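Local coordinates for enoyl-CoA hydratase/isomerase family protein (Ruegeria pomeroyi, PDB 3L3S) that belongs to the crotonase superfamily and probably acts as a hydro-lyase on acyl-CoA substrates in fatty acid metabolism, at residues M123-F137 with L184-V198. Numbering follows the deposited sequence.
Sequences MAACDLAYASPAARF and LINRILPEAALATHV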
loop_
_atom_site.group_PDB
_atom_site.type_symbol
_atom_site.label_atom_id
_atom_site.label_comp_id
_atom_site.label_asym_id
_atom_site.label_seq_id
_atom_site.Cartn_x
_atom_site.Cartn_y
_atom_site.Cartn_z
HETATM N N MSE B 123 -3.167 17.831 -5.409
HETATM C CA MSE B 123 -1.789 17.380 -5.371
HETATM C C MSE B 123 -1.772 15.841 -5.405
HETATM O O MSE B 123 -1.052 15.247 -6.200
HETATM C CB MSE B 123 -1.127 17.893 -4.091
HETATM C CG MSE B 123 0.368 17.792 -4.090
HETATM SE SE MSE B 123 1.079 17.348 -2.336
HETATM C CE MSE B 123 0.311 15.566 -2.302
ATOM N N ALA B 124 -2.619 15.223 -4.581
ATOM C CA ALA B 124 -2.732 13.771 -4.503
ATOM C C ALA B 124 -3.225 13.136 -5.801
ATOM O O ALA B 124 -2.855 12.008 -6.099
ATOM C CB ALA B 124 -3.614 13.367 -3.347
ATOM N N ALA B 125 -4.002 13.891 -6.586
ATOM C CA ALA B 125 -4.538 13.428 -7.874
ATOM C C ALA B 125 -3.487 13.465 -8.987
ATOM O O ALA B 125 -3.658 12.836 -10.030
ATOM C CB ALA B 125 -5.768 14.240 -8.273
ATOM N N CYS B 126 -2.399 14.200 -8.762
ATOM C CA CYS B 126 -1.311 14.266 -9.738
ATOM C C CYS B 126 -0.474 12.982 -9.652
ATOM O O CYS B 126 -0.448 12.339 -8.602
ATOM C CB CYS B 126 -0.422 15.491 -9.504
ATOM S SG CYS B 126 -1.213 17.098 -9.839
ATOM N N ASP B 127 0.164 12.591 -10.758
ATOM C CA ASP B 127 1.001 11.386 -10.803
ATOM C C ASP B 127 2.221 11.556 -9.902
ATOM O O ASP B 127 2.563 10.657 -9.117
ATOM C CB ASP B 127 1.462 11.092 -12.232
ATOM C CG ASP B 127 0.317 10.744 -13.166
ATOM O OD1 ASP B 127 -0.549 9.931 -12.790
ATOM O OD2 ASP B 127 0.292 11.286 -14.290
ATOM N N LEU B 128 2.862 12.721 -10.016
ATOM C CA LEU B 128 4.036 13.061 -9.213
ATOM C C LEU B 128 3.845 14.351 -8.380
ATOM O O LEU B 128 2.994 15.191 -8.695
ATOM C CB LEU B 128 5.280 13.163 -10.101
ATOM C CG LEU B 128 5.643 11.963 -10.993
ATOM C CD1 LEU B 128 6.844 12.284 -11.859
ATOM C CD2 LEU B 128 5.885 10.719 -10.151
ATOM N N ALA B 129 4.606 14.472 -7.292
ATOM C CA ALA B 129 4.536 15.635 -6.409
ATOM C C ALA B 129 5.898 15.892 -5.776
ATOM O O ALA B 129 6.512 14.986 -5.204
ATOM C CB ALA B 129 3.478 15.434 -5.324
ATOM N N TYR B 130 6.392 17.116 -5.945
ATOM C CA TYR B 130 7.691 17.524 -5.408
ATOM C C TYR B 130 7.522 18.731 -4.496
ATOM O O TYR B 130 6.901 19.739 -4.869
ATOM C CB TYR B 130 8.680 17.822 -6.548
ATOM C CG TYR B 130 8.959 16.613 -7.411
ATOM C CD1 TYR B 130 9.985 15.704 -7.075
ATOM C CD2 TYR B 130 8.126 16.303 -8.511
ATOM C CE1 TYR B 130 10.166 14.497 -7.806
ATOM C CE2 TYR B 130 8.293 15.108 -9.244
ATOM C CZ TYR B 130 9.308 14.204 -8.883
ATOM O OH TYR B 130 9.407 12.997 -9.540
ATOM N N ALA B 131 8.068 18.612 -3.297
ATOM C CA ALA B 131 7.958 19.669 -2.312
ATOM C C ALA B 131 9.265 20.233 -1.780
ATOM O O ALA B 131 10.338 19.655 -1.966
ATOM C CB ALA B 131 7.081 19.200 -1.159
ATOM N N SER B 132 9.149 21.411 -1.168
ATOM C CA SER B 132 10.259 22.118 -0.524
ATOM C C SER B 132 10.137 21.695 0.945
ATOM O O SER B 132 9.102 21.141 1.320
ATOM C CB SER B 132 10.070 23.643 -0.665
ATOM O OG SER B 132 9.160 24.183 0.290
ATOM N N PRO B 133 11.180 21.918 1.784
ATOM C CA PRO B 133 11.058 21.519 3.197
ATOM C C PRO B 133 9.974 22.204 4.024
ATOM O O PRO B 133 9.421 21.586 4.931
ATOM C CB PRO B 133 12.447 21.799 3.747
ATOM C CG PRO B 133 13.301 21.438 2.613
ATOM C CD PRO B 133 12.604 22.148 1.469
ATOM N N ALA B 134 9.622 23.437 3.657
ATOM C CA ALA B 134 8.593 24.220 4.353
ATOM C C ALA B 134 7.144 23.793 4.068
ATOM O O ALA B 134 6.207 24.295 4.699
ATOM C CB ALA B 134 8.766 25.689 4.030
ATOM N N ALA B 135 6.971 22.851 3.143
ATOM C CA ALA B 135 5.651 22.360 2.760
ATOM C C ALA B 135 4.935 21.558 3.848
ATOM O O ALA B 135 5.493 20.605 4.408
ATOM C CB ALA B 135 5.736 21.554 1.465
ATOM N N ARG B 136 3.731 22.019 4.193
ATOM C CA ARG B 136 2.892 21.377 5.201
ATOM C C ARG B 136 1.650 20.801 4.530
ATOM O O ARG B 136 1.256 21.234 3.444
ATOM C CB ARG B 136 2.549 22.327 6.344
ATOM C CG ARG B 136 3.755 22.723 7.210
ATOM C CD ARG B 136 3.395 23.791 8.244
ATOM N NE ARG B 136 2.573 24.867 7.675
ATOM C CZ ARG B 136 3.006 26.083 7.345
ATOM N NH1 ARG B 136 4.280 26.430 7.519
ATOM N NH2 ARG B 136 2.152 26.957 6.831
ATOM N N PHE B 137 1.120 19.732 5.119
ATOM C CA PHE B 137 -0.014 19.002 4.553
ATOM C C PHE B 137 -1.105 18.792 5.585
ATOM O O PHE B 137 -0.836 18.377 6.714
ATOM C CB PHE B 137 0.478 17.652 3.987
ATOM C CG PHE B 137 1.664 17.782 3.063
ATOM C CD1 PHE B 137 1.478 18.022 1.692
ATOM C CD2 PHE B 137 2.978 17.759 3.572
ATOM C CE1 PHE B 137 2.587 18.242 0.834
ATOM C CE2 PHE B 137 4.090 17.984 2.729
ATOM C CZ PHE B 137 3.899 18.223 1.364
ATOM N N LEU B 184 3.334 10.675 0.107
ATOM C CA LEU B 184 2.440 11.768 -0.279
ATOM C C LEU B 184 3.126 12.613 -1.351
ATOM O O LEU B 184 2.463 13.160 -2.230
ATOM C CB LEU B 184 2.062 12.584 0.959
ATOM C CG LEU B 184 0.949 13.631 1.024
ATOM C CD1 LEU B 184 -0.380 13.104 0.443
ATOM C CD2 LEU B 184 0.770 14.041 2.479
ATOM N N ILE B 185 4.456 12.697 -1.265
ATOM C CA ILE B 185 5.284 13.401 -2.246
ATOM C C ILE B 185 6.396 12.442 -2.690
ATOM O O ILE B 185 6.650 11.442 -2.014
ATOM C CB ILE B 185 5.881 14.741 -1.704
ATOM C CG1 ILE B 185 6.555 14.528 -0.343
ATOM C CG2 ILE B 185 4.797 15.821 -1.677
ATOM C CD1 ILE B 185 7.329 15.700 0.207
ATOM N N ASN B 186 7.061 12.759 -3.803
ATOM C CA ASN B 186 8.129 11.919 -4.356
ATOM C C ASN B 186 9.554 12.202 -3.881
ATOM O O ASN B 186 10.344 11.263 -3.709
ATOM C CB ASN B 186 8.103 11.961 -5.886
ATOM C CG ASN B 186 6.860 11.315 -6.472
ATOM O OD1 ASN B 186 6.858 10.127 -6.808
ATOM N ND2 ASN B 186 5.796 12.095 -6.600
ATOM N N ARG B 187 9.887 13.482 -3.691
ATOM C CA ARG B 187 11.223 13.893 -3.267
ATOM C C ARG B 187 11.175 15.282 -2.645
ATOM O O ARG B 187 10.342 16.102 -3.024
ATOM C CB ARG B 187 12.168 13.888 -4.482
ATOM C CG ARG B 187 13.653 13.794 -4.181
ATOM C CD ARG B 187 14.460 13.582 -5.467
ATOM N NE ARG B 187 15.900 13.608 -5.199
ATOM C CZ ARG B 187 16.854 13.689 -6.126
ATOM N NH1 ARG B 187 16.548 13.744 -7.419
ATOM N NH2 ARG B 187 18.125 13.764 -5.751
ATOM N N ILE B 188 12.035 15.519 -1.653
ATOM C CA ILE B 188 12.135 16.829 -0.995
ATOM C C ILE B 188 13.376 17.500 -1.558
ATOM O O ILE B 188 14.462 16.925 -1.542
ATOM C CB ILE B 188 12.313 16.745 0.552
ATOM C CG1 ILE B 188 11.095 16.107 1.226
ATOM C CG2 ILE B 188 12.488 18.152 1.137
ATOM C CD1 ILE B 188 11.345 15.751 2.688
ATOM N N LEU B 189 13.203 18.716 -2.066
ATOM C CA LEU B 189 14.310 19.481 -2.633
ATOM C C LEU B 189 14.436 20.890 -2.043
ATOM O O LEU B 189 13.431 21.459 -1.593
ATOM C CB LEU B 189 14.148 19.581 -4.155
ATOM C CG LEU B 189 14.539 18.285 -4.861
ATOM C CD1 LEU B 189 13.298 17.666 -5.461
ATOM C CD2 LEU B 189 15.644 18.518 -5.859
ATOM N N PRO B 190 15.677 21.451 -1.974
ATOM C CA PRO B 190 15.835 22.813 -1.434
ATOM C C PRO B 190 15.062 23.777 -2.349
ATOM O O PRO B 190 15.087 23.613 -3.574
ATOM C CB PRO B 190 17.356 23.038 -1.487
ATOM C CG PRO B 190 17.862 22.001 -2.466
ATOM C CD PRO B 190 17.001 20.824 -2.166
ATOM N N GLU B 191 14.329 24.718 -1.746
ATOM C CA GLU B 191 13.471 25.664 -2.484
ATOM C C GLU B 191 14.018 26.460 -3.653
ATOM O O GLU B 191 13.241 26.974 -4.455
ATOM C CB GLU B 191 12.664 26.575 -1.547
ATOM C CG GLU B 191 13.355 26.998 -0.281
ATOM C CD GLU B 191 13.164 26.019 0.875
ATOM O OE1 GLU B 191 12.108 26.078 1.543
ATOM O OE2 GLU B 191 14.081 25.208 1.130
ATOM N N ALA B 192 15.344 26.506 -3.774
ATOM C CA ALA B 192 16.016 27.201 -4.873
ATOM C C ALA B 192 16.177 26.244 -6.059
ATOM O O ALA B 192 16.232 26.672 -7.211
ATOM C CB ALA B 192 17.380 27.727 -4.421
ATOM N N ALA B 193 16.184 24.947 -5.762
ATOM C CA ALA B 193 16.346 23.899 -6.771
ATOM C C ALA B 193 15.043 23.253 -7.236
ATOM O O ALA B 193 15.033 22.576 -8.259
ATOM C CB ALA B 193 17.297 22.827 -6.259
ATOM N N LEU B 194 13.953 23.503 -6.504
ATOM C CA LEU B 194 12.625 22.940 -6.795
ATOM C C LEU B 194 12.071 23.230 -8.192
ATOM O O LEU B 194 11.625 22.311 -8.878
ATOM C CB LEU B 194 11.606 23.354 -5.718
ATOM C CG LEU B 194 10.267 22.602 -5.625
ATOM C CD1 LEU B 194 10.485 21.109 -5.361
ATOM C CD2 LEU B 194 9.410 23.192 -4.527
ATOM N N ALA B 195 12.169 24.486 -8.626
ATOM C CA ALA B 195 11.685 24.912 -9.939
ATOM C C ALA B 195 12.421 24.228 -11.097
ATOM O O ALA B 195 11.778 23.759 -12.040
ATOM C CB ALA B 195 11.770 26.426 -10.074
ATOM N N THR B 196 13.751 24.130 -10.993
ATOM C CA THR B 196 14.575 23.486 -12.030
ATOM C C THR B 196 14.356 21.982 -12.076
ATOM O O THR B 196 14.224 21.419 -13.155
ATOM C CB THR B 196 16.093 23.729 -11.843
ATOM O OG1 THR B 196 16.477 23.397 -10.502
ATOM C CG2 THR B 196 16.456 25.172 -12.150
ATOM N N HIS B 197 14.275 21.357 -10.898
ATOM C CA HIS B 197 14.064 19.914 -10.764
ATOM C C HIS B 197 12.817 19.444 -11.512
ATOM O O HIS B 197 12.884 18.484 -12.275
ATOM C CB HIS B 197 13.960 19.517 -9.291
ATOM C CG HIS B 197 13.873 18.037 -9.067
ATOM N ND1 HIS B 197 14.990 17.245 -8.929
ATOM C CD2 HIS B 197 12.806 17.210 -8.953
ATOM C CE1 HIS B 197 14.615 15.991 -8.741
ATOM N NE2 HIS B 197 13.296 15.944 -8.752
ATOM N N VAL B 198 11.699 20.134 -11.273
ATOM C CA VAL B 198 10.411 19.843 -11.901
ATOM C C VAL B 198 10.463 20.127 -13.403
ATOM O O VAL B 198 10.033 19.298 -14.197
ATOM C CB VAL B 198 9.271 20.655 -11.219
ATOM C CG1 VAL B 198 7.938 20.505 -11.968
ATOM C CG2 VAL B 198 9.100 20.188 -9.786
#
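Tyr130 overlaps the imidazole of His197, and the two rings meet obliquely, centroids 5.0 Å apart and planes at 57°. CE1 of Tyr130 comes within 3.6 Å of NE2 of His197, near the imidazole plane at its edge, whereas CD1 of Leu189 covers one imidazole face, over its centre. The tyrosine CG stands anti to its carbonyl carbon (chi1 -62°), which directs the ring toward His197, with CB of Arg187 at the ring edge. CD1 of Leu194 and CG2 of Val198, both of helix 194-207, touch Tyr130 CB.

Beneath this layer, strand 187-188 joins strand 128-131 in parallel as the outermost strand of the chain's larger sheet, with strand 107-111 on the far side of 128-131. Two nearly straight bonds hold the join: Asn186 N to Ala129 O, 2.7 Å with 175° at the hydrogen, and Leu189 N to Ala131 O, 3.0 Å. Between them, Ala131 N to Arg187 O is weak at 3.4 Å.

The other side of the sheet is apolar. Ile185 reaches Ala131 CB with CD1, 3.8 Å away, and directs CG2 at Ala129 CB and Phe137 CZ; the selenium-bearing side chain of Met123, a selenomethionine, bends toward Leu184, whose CD2 lies 3.9 Å from Phe137 CG.

The chemistry thus divides: backbone bonds fix the edge strand, hydrocarbon packs on the Ala129, Ala131 and Ile185 side, and the Tyr130 side mixes aromatic, aliphatic and polar groups. There Tyr130 OH hydrogen-bonds OE2 of Glu166 of a neighbouring subunit, so the strand next to the sheet edge also takes part in the subunit interface.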